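Local coordinates for protein superoxide dismutase (Chaetomium thermophilum, PDB 4BR6) that probably protects the cell from superoxide, which it dismutates to hydrogen peroxide and oxygen at a manganese ion, at residues 32-37 and 160-165. Residues are numbered along the deposited sequence; the frame is centred on the assembly and turned at random.
Sequences QTYVNG and DAWEHA. With MN3 (manganese (III) ion), chain I.
Of residues 32-37, which lie on helix 20-50, it is Tyr34 that meets residues 160-165, through its phenol oxygen. Its ring is swung beside the backbone N and anti to the carbonyl carbon (chi1 -68°), and from there the hydroxyl reaches one face of the Trp162 indole near its rim, with OH 3.9 Å from CH2. The same oxygen lies 4.4 Å from CE1 of His164, and Gln146 gives it a hydrogen bond. A tyrosine suits this place because its ring packs in the buried interior, against His74, while its hydroxyl adds a polar group beside the metal site. This is the meeting of the alpha-hairpin and C-terminal domains of an iron/manganese superoxide dismutase, whose manganese is bound by His26, His74, Asp160, His164 and a water. That water lies over the Trp162 ring, offset toward its rim, and 2.5 Å from the metal, so the broad indole forms a wall for both water and phenol. Asp160 binds manganese through OD2 at 2.2 Å; OD1 accepts from Trp162 N (3.1 Å), which comes from above the carboxylate plane, in an Asx turn consistent with a fixed carboxylate. His164 coordinates through NE2 at 2.3 Å, leaving ND1 to hydrogen-bond OE2 of Glu163 of the second subunit, which ties the metal site to the subunit interface and may polarise the imidazole. Over one face of that imidazole, offset toward its rim, sits CB of Trp162, 3.5 Å above the plane.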
loop_
_atom_site.group_PDB
_atom_site.type_symbol
_atom_site.label_atom_id
_atom_site.label_comp_id
_atom_site.label_asym_id
_atom_site.label_seq_id
_atom_site.Cartn_x
_atom_site.Cartn_y
_atom_site.Cartn_z
ATOM N N GLN B 32 2.500 24.240 6.247
ATOM C CA GLN B 32 2.643 25.213 5.173
ATOM C C GLN B 32 3.082 24.515 3.887
ATOM O O GLN B 32 2.616 24.849 2.799
ATOM C CB GLN B 32 3.670 26.281 5.554
ATOM C CG GLN B 32 3.848 27.412 4.538
ATOM C CD GLN B 32 2.639 28.327 4.443
ATOM O OE1 GLN B 32 2.339 29.078 5.376
ATOM N NE2 GLN B 32 1.945 28.283 3.305
ATOM N N THR B 33 3.993 23.554 4.025
ATOM C CA THR B 33 4.495 22.780 2.892
ATOM C C THR B 33 3.359 22.028 2.197
ATOM O O THR B 33 3.312 21.952 0.966
ATOM C CB THR B 33 5.571 21.783 3.371
ATOM O OG1 THR B 33 6.586 22.501 4.075
ATOM C CG2 THR B 33 6.200 21.020 2.213
ATOM N N TYR B 34 2.440 21.491 2.994
ATOM C CA TYR B 34 1.273 20.774 2.476
ATOM C C TYR B 34 0.301 21.707 1.758
ATOM O O TYR B 34 -0.255 21.343 0.723
ATOM C CB TYR B 34 0.536 20.046 3.612
ATOM C CG TYR B 34 1.302 18.881 4.214
ATOM C CD1 TYR B 34 1.949 17.950 3.418
ATOM C CD2 TYR B 34 1.385 18.728 5.584
ATOM C CE1 TYR B 34 2.654 16.900 3.986
ATOM C CE2 TYR B 34 2.075 17.692 6.143
ATOM C CZ TYR B 34 2.704 16.785 5.355
ATOM O OH TYR B 34 3.380 15.768 5.976
ATOM N N VAL B 35 0.088 22.904 2.305
ATOM C CA VAL B 35 -0.731 23.911 1.633
ATOM C C VAL B 35 -0.168 24.235 0.243
ATOM O O VAL B 35 -0.899 24.218 -0.753
ATOM C CB VAL B 35 -0.837 25.218 2.472
ATOM C CG1 VAL B 35 -1.460 26.364 1.655
ATOM C CG2 VAL B 35 -1.652 24.964 3.734
ATOM N N ASN B 36 1.125 24.529 0.173
ATOM C CA ASN B 36 1.727 24.937 -1.090
ATOM C C ASN B 36 1.647 23.802 -2.105
ATOM O O ASN B 36 1.377 24.025 -3.298
ATOM C CB ASN B 36 3.183 25.355 -0.880
ATOM C CG ASN B 36 3.328 26.547 0.051
ATOM O OD1 ASN B 36 2.421 27.366 0.186
ATOM N ND2 ASN B 36 4.474 26.653 0.694
ATOM N N GLY B 37 1.863 22.583 -1.612
ATOM C CA GLY B 37 1.853 21.398 -2.448
ATOM C C GLY B 37 0.464 21.156 -2.990
ATOM O O GLY B 37 0.304 20.743 -4.128
ATOM N N ASP B 160 -1.787 12.951 15.602
ATOM C CA ASP B 160 -0.735 12.771 14.611
ATOM C C ASP B 160 0.368 11.886 15.175
ATOM O O ASP B 160 0.858 12.147 16.272
ATOM C CB ASP B 160 -0.168 14.143 14.322
ATOM C CG ASP B 160 0.828 14.151 13.209
ATOM O OD1 ASP B 160 1.098 13.118 12.559
ATOM O OD2 ASP B 160 1.333 15.244 12.986
ATOM N N ALA B 161 0.769 10.858 14.426
ATOM C CA ALA B 161 1.759 9.896 14.918
ATOM C C ALA B 161 3.041 9.900 14.109
ATOM O O ALA B 161 3.900 9.064 14.336
ATOM C CB ALA B 161 1.173 8.471 14.973
ATOM N N TRP B 162 3.169 10.832 13.164
ATOM C CA TRP B 162 4.440 11.054 12.489
ATOM C C TRP B 162 5.455 11.447 13.553
ATOM O O TRP B 162 5.099 12.064 14.545
ATOM C CB TRP B 162 4.354 12.193 11.468
ATOM C CG TRP B 162 3.598 11.889 10.204
ATOM C CD1 TRP B 162 2.308 11.461 10.093
ATOM C CD2 TRP B 162 4.088 12.026 8.864
ATOM N NE1 TRP B 162 1.975 11.302 8.774
ATOM C CE2 TRP B 162 3.048 11.650 8.001
ATOM C CE3 TRP B 162 5.313 12.420 8.322
ATOM C CZ2 TRP B 162 3.194 11.650 6.611
ATOM C CZ3 TRP B 162 5.451 12.418 6.938
ATOM C CH2 TRP B 162 4.401 12.045 6.105
ATOM N N GLU B 163 6.721 11.100 13.345
ATOM C CA GLU B 163 7.742 11.371 14.338
ATOM C C GLU B 163 7.967 12.869 14.548
ATOM O O GLU B 163 8.370 13.297 15.626
ATOM C CB GLU B 163 9.033 10.655 13.950
ATOM C CG GLU B 163 8.891 9.129 14.092
ATOM C CD GLU B 163 10.066 8.330 13.538
ATOM O OE1 GLU B 163 10.672 8.736 12.520
ATOM O OE2 GLU B 163 10.390 7.284 14.125
ATOM N N HIS B 164 7.676 13.687 13.541
ATOM C CA HIS B 164 7.878 15.128 13.710
ATOM C C HIS B 164 6.865 15.710 14.694
ATOM O O HIS B 164 7.005 16.845 15.131
ATOM C CB HIS B 164 7.814 15.883 12.378
ATOM C CG HIS B 164 6.488 15.804 11.697
ATOM N ND1 HIS B 164 6.340 15.310 10.419
ATOM C CD2 HIS B 164 5.252 16.167 12.107
ATOM C CE1 HIS B 164 5.069 15.372 10.071
ATOM N NE2 HIS B 164 4.389 15.887 11.077
ATOM N N ALA B 165 5.845 14.932 15.049
ATOM C CA ALA B 165 4.855 15.396 16.003
ATOM C C ALA B 165 5.376 15.326 17.452
ATOM O O ALA B 165 4.753 15.881 18.352
ATOM C CB ALA B 165 3.556 14.604 15.859
HETATM MN MN MN3 I . 2.076 16.191 11.156
HETATM O O HOH W 1 2.374 14.613 9.214
#